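Nitroalkane oxidase (Podospora anserina, PDB 3MKH) oxidises primary and secondary nitroalkanes to aldehydes or ketones with FAD and molecular oxygen, releasing nitrite and hydrogen peroxide. Local coordinates at residues P41-S46 / G234-S239; T154-G159 / R190-P195; I80-C85 / G278-G283; G222-L227 / P241-T246; L103-L108 / F267-G272. All blocks are in the same frame, centred on the assembly; numbering follows the deposited sequence.

Interaction 1: residues P41-S46 / G234-S239; sequences PLRFQS and GHTSVS
The short helix 41-45 meets the type I turn from His235 to Val238 at Phe44 and Ser237, whose CA atoms lie 4.0 Å apart, close enough for Phe44 CA to approach Ser237 O at 3.2 Å in a CA-H...O contact. Two side chains then grip the loop at separate points. Arg43 runs out extended from CG to NE and sends NH1 to Thr236 OG1, a hydrogen bond of 2.9 Å that lies almost exactly in the guanidinium plane and is fairly straight, at 158°. Phe44, with CG anti to the backbone N (chi1 162°), lays its ring against Ser239 CB, which sits over the centre of one face, 3.6 Å from the centroid, as a CH-pi contact; Ser237 O lies at the ring's edge. Between these grips a single water accepts from Phe44 N and donates to Thr236 O at 2.8 Å. Since NH2 of Arg43 also donates to His36 O, an alanine here would probably deprive both Thr236 OG1 and that carbonyl of their guanidinium donors, loosening the turn from the helix. The Ser237 hydroxyl bonds to that of Ser91, while Trp177 stacks on Phe44. Tyr33 of helix 9-33 touches Arg43, Thr236 and Ser237, and helix 90-109 packs against Val238, so the turn is held between N-terminal helices, and Ser239 pairs by its backbone with Asn173, beside the FAD-binding Thr172.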
# COMPACT_ATOMS: atom_id res chain seq x y z
N PRO A 41 9.61 -11.53 -34.38
CA PRO A 41 9.06 -10.37 -35.10
C PRO A 41 7.93 -10.74 -36.06
O PRO A 41 7.20 -9.85 -36.52
CB PRO A 41 10.27 -9.85 -35.88
CG PRO A 41 11.46 -10.31 -35.10
CD PRO A 41 11.06 -11.66 -34.55
N LEU A 42 7.80 -12.02 -36.38
CA LEU A 42 6.73 -12.48 -37.26
C LEU A 42 5.35 -12.34 -36.61
O LEU A 42 4.32 -12.36 -37.31
CB LEU A 42 6.94 -13.95 -37.67
CG LEU A 42 7.66 -14.32 -38.98
CD1 LEU A 42 8.80 -13.38 -39.30
CD2 LEU A 42 8.16 -15.76 -38.91
N ARG A 43 5.30 -12.24 -35.28
CA ARG A 43 4.01 -12.02 -34.63
C ARG A 43 3.42 -10.69 -35.10
O ARG A 43 2.27 -10.63 -35.53
CB ARG A 43 4.15 -12.03 -33.10
CG ARG A 43 4.35 -13.42 -32.54
CD ARG A 43 4.08 -13.52 -31.04
NE ARG A 43 4.00 -14.92 -30.66
CZ ARG A 43 3.48 -15.38 -29.52
NH1 ARG A 43 3.01 -14.54 -28.60
NH2 ARG A 43 3.45 -16.69 -29.30
N PHE A 44 4.22 -9.64 -35.01
CA PHE A 44 3.83 -8.32 -35.51
C PHE A 44 3.43 -8.42 -36.99
O PHE A 44 2.34 -8.03 -37.38
CB PHE A 44 5.00 -7.35 -35.35
CG PHE A 44 4.89 -6.12 -36.18
CD1 PHE A 44 3.97 -5.13 -35.88
CD2 PHE A 44 5.74 -5.93 -37.27
CE1 PHE A 44 3.89 -3.98 -36.64
CE2 PHE A 44 5.66 -4.79 -38.04
CZ PHE A 44 4.73 -3.82 -37.73
N GLN A 45 4.32 -8.95 -37.82
CA GLN A 45 4.05 -9.01 -39.26
C GLN A 45 2.74 -9.73 -39.55
O GLN A 45 1.97 -9.29 -40.41
CB GLN A 45 5.22 -9.64 -40.02
CG GLN A 45 6.50 -8.81 -39.99
CD GLN A 45 7.56 -9.36 -40.94
OE1 GLN A 45 8.11 -8.62 -41.78
NE2 GLN A 45 7.85 -10.64 -40.83
N SER A 46 2.47 -10.81 -38.82
CA SER A 46 1.28 -11.61 -39.05
C SER A 46 -0.03 -10.85 -38.76
O SER A 46 -1.10 -11.31 -39.13
CB SER A 46 1.30 -12.90 -38.21
OG SER A 46 0.94 -12.64 -36.85
N GLY A 234 4.87 -8.91 -22.62
CA GLY A 234 3.54 -8.81 -23.22
C GLY A 234 3.61 -7.91 -24.45
O GLY A 234 4.70 -7.49 -24.85
N HIS A 235 2.47 -7.61 -25.06
CA HIS A 235 2.45 -6.85 -26.33
C HIS A 235 3.43 -7.48 -27.33
O HIS A 235 4.25 -6.78 -27.95
CB HIS A 235 2.80 -5.38 -26.08
CG HIS A 235 1.83 -4.67 -25.17
ND1 HIS A 235 1.98 -4.64 -23.80
CD2 HIS A 235 0.71 -3.96 -25.44
CE1 HIS A 235 1.00 -3.94 -23.27
NE2 HIS A 235 0.21 -3.52 -24.24
N THR A 236 3.33 -8.79 -27.49
CA THR A 236 4.31 -9.55 -28.28
C THR A 236 4.15 -9.38 -29.80
O THR A 236 5.03 -9.79 -30.57
CB THR A 236 4.27 -11.05 -27.91
OG1 THR A 236 3.02 -11.62 -28.33
CG2 THR A 236 4.45 -11.23 -26.40
N SER A 237 3.04 -8.78 -30.23
CA SER A 237 2.83 -8.50 -31.65
C SER A 237 3.10 -7.02 -31.93
O SER A 237 2.82 -6.51 -33.02
CB SER A 237 1.39 -8.86 -32.08
OG SER A 237 0.46 -7.84 -31.73
N VAL A 238 3.64 -6.33 -30.94
CA VAL A 238 3.95 -4.91 -31.10
C VAL A 238 5.42 -4.74 -31.46
O VAL A 238 6.28 -5.37 -30.85
CB VAL A 238 3.64 -4.11 -29.82
CG1 VAL A 238 4.17 -2.71 -29.94
CG2 VAL A 238 2.13 -4.13 -29.53
N SER A 239 5.71 -3.92 -32.46
CA SER A 239 7.09 -3.72 -32.91
C SER A 239 7.57 -2.28 -32.66
O SER A 239 7.11 -1.34 -33.29
CB SER A 239 7.21 -4.05 -34.40
OG SER A 239 8.53 -3.83 -34.87
O HOH W 1 6.39 -9.39 -32.94

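Interaction 2: residues T154-G159 / R190-P195; sequences TARLEG and RDATTP. With SO4 (sulfate ion), chain G.
Thr154 CG2 sits over the centre of the Arg190 guanidinium, 3.6 Å from CZ, and Ala192 CB lies over one face of the Arg156 guanidinium, toward its rim; the two arginines share one sulfate ion, probably from the crystallisation liquor. The Thr154 methyl lies anti to the carbonyl carbon, beside the backbone N, where it meets Arg190. Arg190 NH1 donates to sulfate O3 at 3.0 Å, and NH2 adds a weak bond to that oxygen, which lies near the guanidinium plane. Arg156 NH2 makes a weak bond to O4 and comes within 2.8 Å of O2, while its NE reaches O4 through a water. A lysine in place of Arg156 would probably lose this flat surface over Ala192 and the separate nitrogens that serve the water and the ion. The backbones form a parallel strand pair, Thr154 beside Arg190 and Ala155 beside Asp191. Ala155 N bonds to Arg190 O, and Ala192 N returns to Ala155 O at 2.7 Å and 174°. Where strand 184-191 ends, Thr193 OG1 accepts from Leu157 N at 2.9 Å and gives its own proton to Asp191 OD1, meeting its syn lone pair. Thr193 N also donates to OD1, making an Asx turn. Arg190 NE is held by Phe151 O, and Trp162 of strand 161-168 touches Leu157, Asp191 and Thr193. With Arg156 NH2 and Arg190 NH1 only 5.9 Å apart, like charges gather at this end of the strand pair, and the bound anion is likely to offset their repulsion.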
# COMPACT_ATOMS: atom_id res chain seq x y z
N THR A 154 19.57 14.08 -34.08
CA THR A 154 19.76 15.47 -34.45
C THR A 154 19.31 15.72 -35.87
O THR A 154 19.20 14.78 -36.67
CB THR A 154 21.25 15.88 -34.38
OG1 THR A 154 22.00 15.04 -35.26
CG2 THR A 154 21.78 15.74 -32.98
N ALA A 155 19.06 16.99 -36.17
CA ALA A 155 18.74 17.42 -37.51
C ALA A 155 19.53 18.70 -37.80
O ALA A 155 19.73 19.52 -36.92
CB ALA A 155 17.24 17.65 -37.67
N ARG A 156 20.02 18.82 -39.03
CA ARG A 156 20.79 19.99 -39.47
C ARG A 156 20.32 20.42 -40.85
O ARG A 156 20.17 19.58 -41.75
CB ARG A 156 22.28 19.66 -39.54
CG ARG A 156 22.92 19.34 -38.21
CD ARG A 156 24.30 18.71 -38.41
NE ARG A 156 24.89 18.25 -37.15
CZ ARG A 156 24.60 17.09 -36.56
NH1 ARG A 156 23.72 16.26 -37.11
NH2 ARG A 156 25.19 16.76 -35.42
N LEU A 157 20.09 21.72 -41.03
CA LEU A 157 19.71 22.24 -42.33
C LEU A 157 20.97 22.38 -43.19
O LEU A 157 21.90 23.10 -42.82
CB LEU A 157 19.00 23.59 -42.19
CG LEU A 157 18.53 24.32 -43.45
CD1 LEU A 157 17.52 23.49 -44.22
CD2 LEU A 157 17.92 25.66 -43.06
N GLU A 158 21.01 21.67 -44.31
CA GLU A 158 22.11 21.76 -45.26
C GLU A 158 21.52 22.19 -46.58
O GLU A 158 20.95 21.38 -47.30
CB GLU A 158 22.84 20.42 -45.40
CG GLU A 158 23.24 19.82 -44.06
CD GLU A 158 24.29 18.73 -44.17
OE1 GLU A 158 24.39 18.08 -45.24
OE2 GLU A 158 25.01 18.51 -43.16
N GLY A 159 21.64 23.48 -46.89
CA GLY A 159 21.02 24.00 -48.08
C GLY A 159 19.51 24.03 -47.92
O GLY A 159 18.99 24.66 -46.98
N ARG A 190 16.62 17.13 -32.11
CA ARG A 190 17.12 18.47 -31.82
C ARG A 190 17.91 19.08 -32.99
O ARG A 190 18.74 18.41 -33.64
CB ARG A 190 17.90 18.50 -30.51
CG ARG A 190 19.26 17.91 -30.58
CD ARG A 190 20.01 18.08 -29.28
NE ARG A 190 21.08 17.09 -29.23
CZ ARG A 190 22.27 17.27 -29.77
NH1 ARG A 190 22.55 18.41 -30.38
NH2 ARG A 190 23.19 16.32 -29.70
N ASP A 191 17.63 20.35 -33.26
CA ASP A 191 18.30 21.10 -34.31
C ASP A 191 19.75 21.29 -33.90
O ASP A 191 20.04 21.82 -32.83
CB ASP A 191 17.61 22.45 -34.47
CG ASP A 191 18.28 23.34 -35.51
OD1 ASP A 191 19.09 22.84 -36.31
OD2 ASP A 191 17.98 24.56 -35.52
N ALA A 192 20.67 20.83 -34.74
CA ALA A 192 22.09 21.01 -34.48
C ALA A 192 22.75 21.89 -35.55
O ALA A 192 23.97 21.91 -35.67
CB ALA A 192 22.78 19.64 -34.38
N THR A 193 21.93 22.60 -36.32
CA THR A 193 22.45 23.49 -37.36
C THR A 193 23.36 24.53 -36.74
O THR A 193 24.44 24.82 -37.25
CB THR A 193 21.33 24.21 -38.10
OG1 THR A 193 20.37 23.25 -38.56
CG2 THR A 193 21.90 25.00 -39.30
N THR A 194 22.91 25.10 -35.63
CA THR A 194 23.72 25.97 -34.80
C THR A 194 23.75 25.38 -33.40
O THR A 194 22.77 24.77 -32.96
CB THR A 194 23.14 27.40 -34.73
OG1 THR A 194 21.85 27.36 -34.12
CG2 THR A 194 23.03 28.00 -36.13
N PRO A 195 24.86 25.56 -32.69
CA PRO A 195 24.99 24.96 -31.36
C PRO A 195 24.09 25.64 -30.35
O PRO A 195 23.68 26.79 -30.54
CB PRO A 195 26.46 25.22 -31.00
CG PRO A 195 27.13 25.62 -32.29
CD PRO A 195 26.07 26.30 -33.09
S SO4 G . 26.19 17.72 -31.98
O1 SO4 G . 27.33 16.95 -31.49
O2 SO4 G . 25.23 16.80 -32.59
O3 SO4 G . 25.56 18.40 -30.85
O4 SO4 G . 26.64 18.69 -32.98
O HOH W 2 26.28 19.63 -35.39

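Interaction 3: residues I80-C85 / G278-G283; sequences ILVEEC and GAMGVG
Val82 on helix 75-88 turns toward Ala279 on helix 262-298, and Glu83 lies beside it, in a close helix-helix crossing of the acyl-CoA dehydrogenase fold that joins its N-terminal and C-terminal helical regions. The axes of the two segments approach to 7.2 Å and cross at -37°, running broadly the same way. Glu83, which has the most surface buried here, lies with CG anti to the backbone N (chi1 172°) and its chain extended, so that its carboxylate carbon CD comes 3.4 Å from Val282 CG1. The acid therefore offers its aliphatic stem and CD to Val282, while its oxygens are satisfied elsewhere: OE2 forms salt bridges with Arg286 and Arg328, and OE1 bonds to Tyr426 OH of the third subunit. This buried charge, apparently balanced by two arginines, thus links the helix pair to the tetramer. Val82 CG1 meets Met280 CG, 3.5 Å away, and also the methyl of Ala279, 4.0 Å from it. Met280 in turn lies near Phe398, an FAD-binding residue. Glycine permits the closest backbone approach: any CB on Gly283 would clash with Glu83 O, which instead sits 3.4 Å from Gly283 CA.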
# COMPACT_ATOMS: atom_id res chain seq x y z
N ILE A 80 -13.73 4.92 -24.52
CA ILE A 80 -14.65 3.80 -24.57
C ILE A 80 -14.11 2.71 -25.49
O ILE A 80 -14.05 1.53 -25.12
CB ILE A 80 -16.07 4.24 -24.99
CG1 ILE A 80 -16.71 5.05 -23.86
CG2 ILE A 80 -16.92 3.03 -25.39
CD1 ILE A 80 -17.96 5.87 -24.26
N LEU A 81 -13.67 3.10 -26.67
CA LEU A 81 -13.12 2.13 -27.61
C LEU A 81 -11.88 1.44 -27.02
O LEU A 81 -11.75 0.21 -27.07
CB LEU A 81 -12.75 2.83 -28.93
CG LEU A 81 -11.92 2.00 -29.91
CD1 LEU A 81 -12.73 0.83 -30.44
CD2 LEU A 81 -11.44 2.87 -31.07
N VAL A 82 -10.97 2.24 -26.48
CA VAL A 82 -9.71 1.70 -25.96
C VAL A 82 -9.93 0.72 -24.79
O VAL A 82 -9.26 -0.32 -24.71
CB VAL A 82 -8.74 2.83 -25.55
CG1 VAL A 82 -7.56 2.28 -24.79
CG2 VAL A 82 -8.27 3.59 -26.79
N GLU A 83 -10.85 1.05 -23.89
CA GLU A 83 -11.15 0.18 -22.75
C GLU A 83 -11.63 -1.19 -23.26
O GLU A 83 -11.14 -2.24 -22.82
CB GLU A 83 -12.20 0.80 -21.80
CG GLU A 83 -12.67 -0.19 -20.70
CD GLU A 83 -13.91 0.26 -19.91
OE1 GLU A 83 -14.26 1.46 -19.97
OE2 GLU A 83 -14.53 -0.59 -19.22
N GLU A 84 -12.59 -1.17 -24.18
CA GLU A 84 -13.10 -2.41 -24.72
C GLU A 84 -11.99 -3.22 -25.41
O GLU A 84 -11.86 -4.42 -25.18
CB GLU A 84 -14.27 -2.13 -25.68
CG GLU A 84 -14.82 -3.40 -26.36
CD GLU A 84 -15.36 -4.43 -25.37
OE1 GLU A 84 -15.73 -4.07 -24.22
OE2 GLU A 84 -15.42 -5.62 -25.74
N CYS A 85 -11.20 -2.57 -26.26
CA CYS A 85 -10.15 -3.29 -26.99
C CYS A 85 -9.13 -3.92 -26.06
O CYS A 85 -8.74 -5.08 -26.24
CB CYS A 85 -9.46 -2.40 -28.02
SG CYS A 85 -10.53 -1.96 -29.38
N GLY A 278 -5.13 5.69 -19.35
CA GLY A 278 -6.11 5.48 -18.29
C GLY A 278 -7.09 4.41 -18.73
O GLY A 278 -7.34 3.41 -18.04
N ALA A 279 -7.60 4.58 -19.94
CA ALA A 279 -8.59 3.65 -20.45
C ALA A 279 -8.01 2.25 -20.68
O ALA A 279 -8.72 1.26 -20.50
CB ALA A 279 -9.25 4.20 -21.71
N MET A 280 -6.74 2.16 -21.07
CA MET A 280 -6.10 0.83 -21.19
C MET A 280 -6.05 0.15 -19.84
O MET A 280 -6.27 -1.07 -19.72
CB MET A 280 -4.66 0.95 -21.72
CG MET A 280 -4.55 1.61 -23.08
SD MET A 280 -2.81 1.77 -23.55
CE MET A 280 -3.02 2.35 -25.22
N GLY A 281 -5.72 0.93 -18.82
CA GLY A 281 -5.74 0.45 -17.45
C GLY A 281 -7.10 -0.11 -17.05
O GLY A 281 -7.20 -1.22 -16.50
N VAL A 282 -8.16 0.66 -17.32
CA VAL A 282 -9.52 0.23 -17.01
C VAL A 282 -9.85 -1.08 -17.72
O VAL A 282 -10.46 -1.98 -17.13
CB VAL A 282 -10.58 1.30 -17.41
CG1 VAL A 282 -11.99 0.79 -17.11
CG2 VAL A 282 -10.30 2.63 -16.71
N GLY A 283 -9.45 -1.19 -18.98
CA GLY A 283 -9.74 -2.39 -19.76
C GLY A 283 -9.08 -3.63 -19.19
O GLY A 283 -9.70 -4.70 -19.12

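Interaction 4: residues G222-L227 / P241-T246; sequences GSFEVL and PHVRYT
Glu225 and Arg244 form the hydrogen-bonded pair at the middle of this antiparallel strand contact: Arg244 N donates to Glu225 O at 2.8 Å, and Glu225 N returns to Arg244 O. Two more backbone bonds extend the pairing, Leu227 N to His242 O at 2.7 Å and Thr246 N to Ser223 O at 2.9 Å. The side-chain charges form no salt bridge, Glu225 OE1 staying 4.2 Å from Arg244 NH1; a water bridges them instead, donating to the carboxylate and accepting from the guanidinium. A second water ties together Gly222 O, Arg244 O and Thr246 OG1. On the same face as these charges, Leu227, its CG anti to the carbonyl carbon (chi1 -61°), reaches across with CD1 to cover two flat groups. It lies over the face of the His242 ring, 3.7 Å from the centroid, in a CH-pi contact, and over one face of the Arg244 guanidinium, toward the rim of each. Both polar groups are also held by Glu167, OE1 bonding to His242 NE2 and OE2 making a salt bridge with Arg244 NH2. The other face carries the aromatic pair: Phe224 turns its edge to the face of Tyr245 in an offset edge-to-face arrangement, centroids 5.2 Å apart and planes at 64°. Phe224 CZ also meets Val243 CG1, and Val226 CG1 touches Pro241 CB. In the beta domain of the acyl-CoA dehydrogenase fold, strand 161-168 flanks strand 242-251, bonding to Val243 through Lys168 and to Tyr245 through Gly166, while Tyr245 approaches the FAD-binding Val133.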
# COMPACT_ATOMS: atom_id res chain seq x y z
N GLY A 222 20.94 1.84 -46.35
CA GLY A 222 21.65 2.29 -45.17
C GLY A 222 21.02 3.49 -44.47
O GLY A 222 21.44 3.84 -43.37
N SER A 223 20.03 4.11 -45.09
CA SER A 223 19.39 5.28 -44.49
C SER A 223 18.50 4.92 -43.29
O SER A 223 18.33 5.72 -42.36
CB SER A 223 18.60 6.08 -45.54
OG SER A 223 17.36 5.44 -45.83
N PHE A 224 17.91 3.73 -43.32
CA PHE A 224 17.14 3.22 -42.18
C PHE A 224 17.56 1.79 -41.90
O PHE A 224 17.68 0.98 -42.82
CB PHE A 224 15.63 3.29 -42.45
CG PHE A 224 14.77 2.83 -41.28
CD1 PHE A 224 14.32 1.53 -41.21
CD2 PHE A 224 14.44 3.72 -40.26
CE1 PHE A 224 13.53 1.10 -40.12
CE2 PHE A 224 13.65 3.30 -39.18
CZ PHE A 224 13.20 1.99 -39.11
N GLU A 225 17.78 1.47 -40.63
CA GLU A 225 18.16 0.10 -40.27
C GLU A 225 17.58 -0.30 -38.93
O GLU A 225 17.64 0.46 -37.97
CB GLU A 225 19.69 -0.05 -40.24
CG GLU A 225 20.16 -1.52 -40.12
CD GLU A 225 21.66 -1.66 -39.88
OE1 GLU A 225 22.39 -0.67 -40.12
OE2 GLU A 225 22.11 -2.74 -39.44
N VAL A 226 17.01 -1.50 -38.87
CA VAL A 226 16.66 -2.10 -37.59
C VAL A 226 17.91 -2.72 -36.98
O VAL A 226 18.53 -3.61 -37.58
CB VAL A 226 15.55 -3.16 -37.75
CG1 VAL A 226 15.32 -3.90 -36.42
CG2 VAL A 226 14.26 -2.49 -38.25
N LEU A 227 18.31 -2.24 -35.81
CA LEU A 227 19.50 -2.75 -35.15
C LEU A 227 19.17 -3.98 -34.30
O LEU A 227 19.93 -4.94 -34.28
CB LEU A 227 20.15 -1.68 -34.27
CG LEU A 227 20.63 -0.40 -34.98
CD1 LEU A 227 21.27 0.54 -33.98
CD2 LEU A 227 21.61 -0.76 -36.10
N PRO A 241 11.33 -1.36 -32.45
CA PRO A 241 12.72 -1.81 -32.36
C PRO A 241 13.74 -0.70 -32.11
O PRO A 241 13.43 0.49 -32.19
CB PRO A 241 12.96 -2.46 -33.74
CG PRO A 241 11.95 -1.77 -34.64
CD PRO A 241 10.76 -1.55 -33.80
N HIS A 242 14.96 -1.11 -31.78
CA HIS A 242 16.09 -0.19 -31.74
C HIS A 242 16.49 0.00 -33.20
O HIS A 242 16.83 -0.98 -33.89
CB HIS A 242 17.22 -0.81 -30.91
CG HIS A 242 18.45 0.04 -30.83
ND1 HIS A 242 19.63 -0.41 -30.27
CD2 HIS A 242 18.70 1.31 -31.24
CE1 HIS A 242 20.54 0.54 -30.33
NE2 HIS A 242 20.00 1.59 -30.92
N VAL A 243 16.43 1.24 -33.69
CA VAL A 243 16.64 1.52 -35.12
C VAL A 243 17.63 2.66 -35.29
O VAL A 243 17.95 3.35 -34.33
CB VAL A 243 15.33 1.93 -35.83
CG1 VAL A 243 14.29 0.85 -35.68
CG2 VAL A 243 14.80 3.29 -35.29
N ARG A 244 18.12 2.84 -36.51
CA ARG A 244 19.04 3.95 -36.82
C ARG A 244 18.66 4.67 -38.12
O ARG A 244 18.45 4.04 -39.16
CB ARG A 244 20.50 3.47 -36.88
CG ARG A 244 21.50 4.60 -37.13
CD ARG A 244 22.95 4.07 -37.32
NE ARG A 244 23.49 3.47 -36.11
CZ ARG A 244 24.16 2.32 -36.08
NH1 ARG A 244 24.37 1.63 -37.20
NH2 ARG A 244 24.61 1.84 -34.93
N TYR A 245 18.53 5.99 -38.02
CA TYR A 245 18.39 6.86 -39.18
C TYR A 245 19.78 7.40 -39.52
O TYR A 245 20.42 8.01 -38.66
CB TYR A 245 17.46 8.03 -38.84
CG TYR A 245 16.04 7.59 -38.54
CD1 TYR A 245 15.63 7.34 -37.24
CD2 TYR A 245 15.12 7.42 -39.56
CE1 TYR A 245 14.33 6.92 -36.97
CE2 TYR A 245 13.82 7.00 -39.30
CZ TYR A 245 13.43 6.76 -38.00
OH TYR A 245 12.15 6.34 -37.75
N THR A 246 20.25 7.18 -40.74
CA THR A 246 21.56 7.70 -41.14
C THR A 246 21.48 8.61 -42.35
O THR A 246 21.04 8.20 -43.42
CB THR A 246 22.53 6.57 -41.47
OG1 THR A 246 22.65 5.71 -40.34
CG2 THR A 246 23.91 7.14 -41.81
O HOH W 3 20.63 3.69 -40.71
O HOH W 4 22.61 1.82 -39.92

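Interaction 5: residues L103-L108 / F267-G272; sequences LTPINL and FGAFDG
Thr104 and Leu108, one helical turn apart on helix 90-109, both turn toward segment 267-272; Thr104 CG2 meets Ala269, while Leu108 CD1 meets the backbone between Gly268 and Ala269. Thr104 places CG2 anti to the backbone N, beside the carbonyl carbon, and this methyl comes 3.6 Å from Ala269 CB and equally near its CA. The hydroxyl serves its own helix instead, bonding to Gly100 O, so Thr104 offers only carbon to the neighbour. Leu108 approaches the backbone rather than a side chain: its CD1 lies 3.5 Å from Ala269 N and 3.8 Å from Gly268 C, with the Ala269 methyl farther off at 4.3 Å. The lack of a side chain at Gly268 matters here, because a CB would point toward this leucine and sit tightly against CD1. Pro105 adds a looser touch, CG to Ala269 CB at 4.4 Å. No hydrogen bond spans the contact, and the area shared is small, as expected for segments whose axes come no closer than 9.0 Å and cross at 112°. Helix 90-109 is kinked here, where the N atoms of Pro105 and Ile106 have no bond to the preceding turn. Around the pair, Leu132 of strand 130-133, an FAD-binding residue, touches Ala269 and Phe270. Pro105 and Ile106 pack on Cys186 of strand 184-191 and Leu256 of strand 255-257, so that the helices' meeting point rests against the beta domain.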
# COMPACT_ATOMS: atom_id res chain seq x y z
N LEU A 103 -0.14 9.97 -35.60
CA LEU A 103 -0.88 11.02 -36.31
C LEU A 103 -1.19 12.25 -35.46
O LEU A 103 -1.51 13.32 -35.99
CB LEU A 103 -2.18 10.46 -36.89
CG LEU A 103 -1.99 9.34 -37.91
CD1 LEU A 103 -3.32 8.63 -38.23
CD2 LEU A 103 -1.32 9.89 -39.17
N THR A 104 -1.10 12.10 -34.14
CA THR A 104 -1.49 13.16 -33.21
C THR A 104 -0.73 14.49 -33.39
O THR A 104 -1.34 15.55 -33.42
CB THR A 104 -1.44 12.67 -31.74
OG1 THR A 104 -2.35 11.58 -31.59
CG2 THR A 104 -1.83 13.81 -30.76
N PRO A 105 0.61 14.44 -33.54
CA PRO A 105 1.32 15.72 -33.75
C PRO A 105 0.84 16.44 -35.00
O PRO A 105 0.82 17.67 -35.02
CB PRO A 105 2.78 15.28 -33.91
CG PRO A 105 2.85 14.01 -33.11
CD PRO A 105 1.55 13.31 -33.42
N ILE A 106 0.45 15.69 -36.02
CA ILE A 106 -0.08 16.26 -37.24
C ILE A 106 -1.49 16.86 -37.03
O ILE A 106 -1.77 17.95 -37.54
CB ILE A 106 -0.06 15.24 -38.39
CG1 ILE A 106 1.40 14.83 -38.66
CG2 ILE A 106 -0.64 15.85 -39.66
CD1 ILE A 106 1.55 13.68 -39.60
N ASN A 107 -2.34 16.18 -36.26
CA ASN A 107 -3.62 16.77 -35.84
C ASN A 107 -3.37 18.08 -35.11
O ASN A 107 -4.13 19.04 -35.26
CB ASN A 107 -4.38 15.84 -34.90
CG ASN A 107 -5.02 14.67 -35.61
OD1 ASN A 107 -5.22 13.61 -35.02
ND2 ASN A 107 -5.34 14.85 -36.88
N LEU A 108 -2.31 18.12 -34.30
CA LEU A 108 -2.04 19.29 -33.46
C LEU A 108 -1.40 20.47 -34.21
O LEU A 108 -1.65 21.62 -33.86
CB LEU A 108 -1.20 18.92 -32.23
CG LEU A 108 -1.81 17.94 -31.22
CD1 LEU A 108 -0.77 17.54 -30.19
CD2 LEU A 108 -3.03 18.54 -30.54
N PHE A 267 4.57 16.83 -26.20
CA PHE A 267 3.96 16.68 -24.89
C PHE A 267 2.46 16.88 -24.99
O PHE A 267 1.72 16.34 -24.18
CB PHE A 267 4.60 17.62 -23.87
CG PHE A 267 5.99 17.20 -23.47
CD1 PHE A 267 6.26 15.89 -23.15
CD2 PHE A 267 7.03 18.12 -23.41
CE1 PHE A 267 7.54 15.47 -22.78
CE2 PHE A 267 8.30 17.72 -23.04
CZ PHE A 267 8.55 16.39 -22.73
N GLY A 268 2.01 17.65 -25.97
CA GLY A 268 0.59 17.78 -26.22
C GLY A 268 0.03 16.44 -26.65
O GLY A 268 -1.03 16.02 -26.19
N ALA A 269 0.74 15.78 -27.55
CA ALA A 269 0.34 14.45 -27.98
C ALA A 269 0.29 13.51 -26.77
O ALA A 269 -0.66 12.74 -26.61
CB ALA A 269 1.31 13.92 -29.04
N PHE A 270 1.29 13.60 -25.89
CA PHE A 270 1.34 12.72 -24.73
C PHE A 270 0.30 13.06 -23.66
O PHE A 270 0.01 12.23 -22.80
CB PHE A 270 2.74 12.67 -24.10
CG PHE A 270 3.77 11.99 -24.97
CD1 PHE A 270 3.58 10.69 -25.41
CD2 PHE A 270 4.93 12.64 -25.32
CE1 PHE A 270 4.53 10.06 -26.21
CE2 PHE A 270 5.89 12.03 -26.11
CZ PHE A 270 5.69 10.73 -26.56
N ASP A 271 -0.25 14.28 -23.69
CA ASP A 271 -1.36 14.61 -22.78
C ASP A 271 -2.65 13.87 -23.18
O ASP A 271 -3.37 13.35 -22.33
CB ASP A 271 -1.63 16.11 -22.76
CG ASP A 271 -0.55 16.90 -22.03
OD1 ASP A 271 0.23 16.31 -21.25
OD2 ASP A 271 -0.49 18.13 -22.24
N GLY A 272 -2.94 13.83 -24.48
CA GLY A 272 -4.07 13.07 -24.99
C GLY A 272 -3.87 11.57 -24.76
O GLY A 272 -4.79 10.86 -24.34

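In the fold
From the N terminus, helix 41-45 opens interaction 1, which closes at the loop 234-239 before strand 242-251. Helix 75-88 then begins interaction 3 and helix 90-109 interaction 5; both close on helix 262-298, interaction 5 within the span of interaction 3. Each therefore crosses interaction 1. The two sheet contacts follow in series: interaction 2 joins strands 154-158 and 184-191 and lies within the spans of 1, 3 and 5, whereas interaction 4 lies within 3 and 5 but crosses 1, its second segment following closely on 234-239. Interactions 3 and 5 thus join N-terminal helices to helix 262-298, interaction 1 ties a helix to a loop between strands 224-228 and 242-251, and interactions 2 and 4 build the sheet.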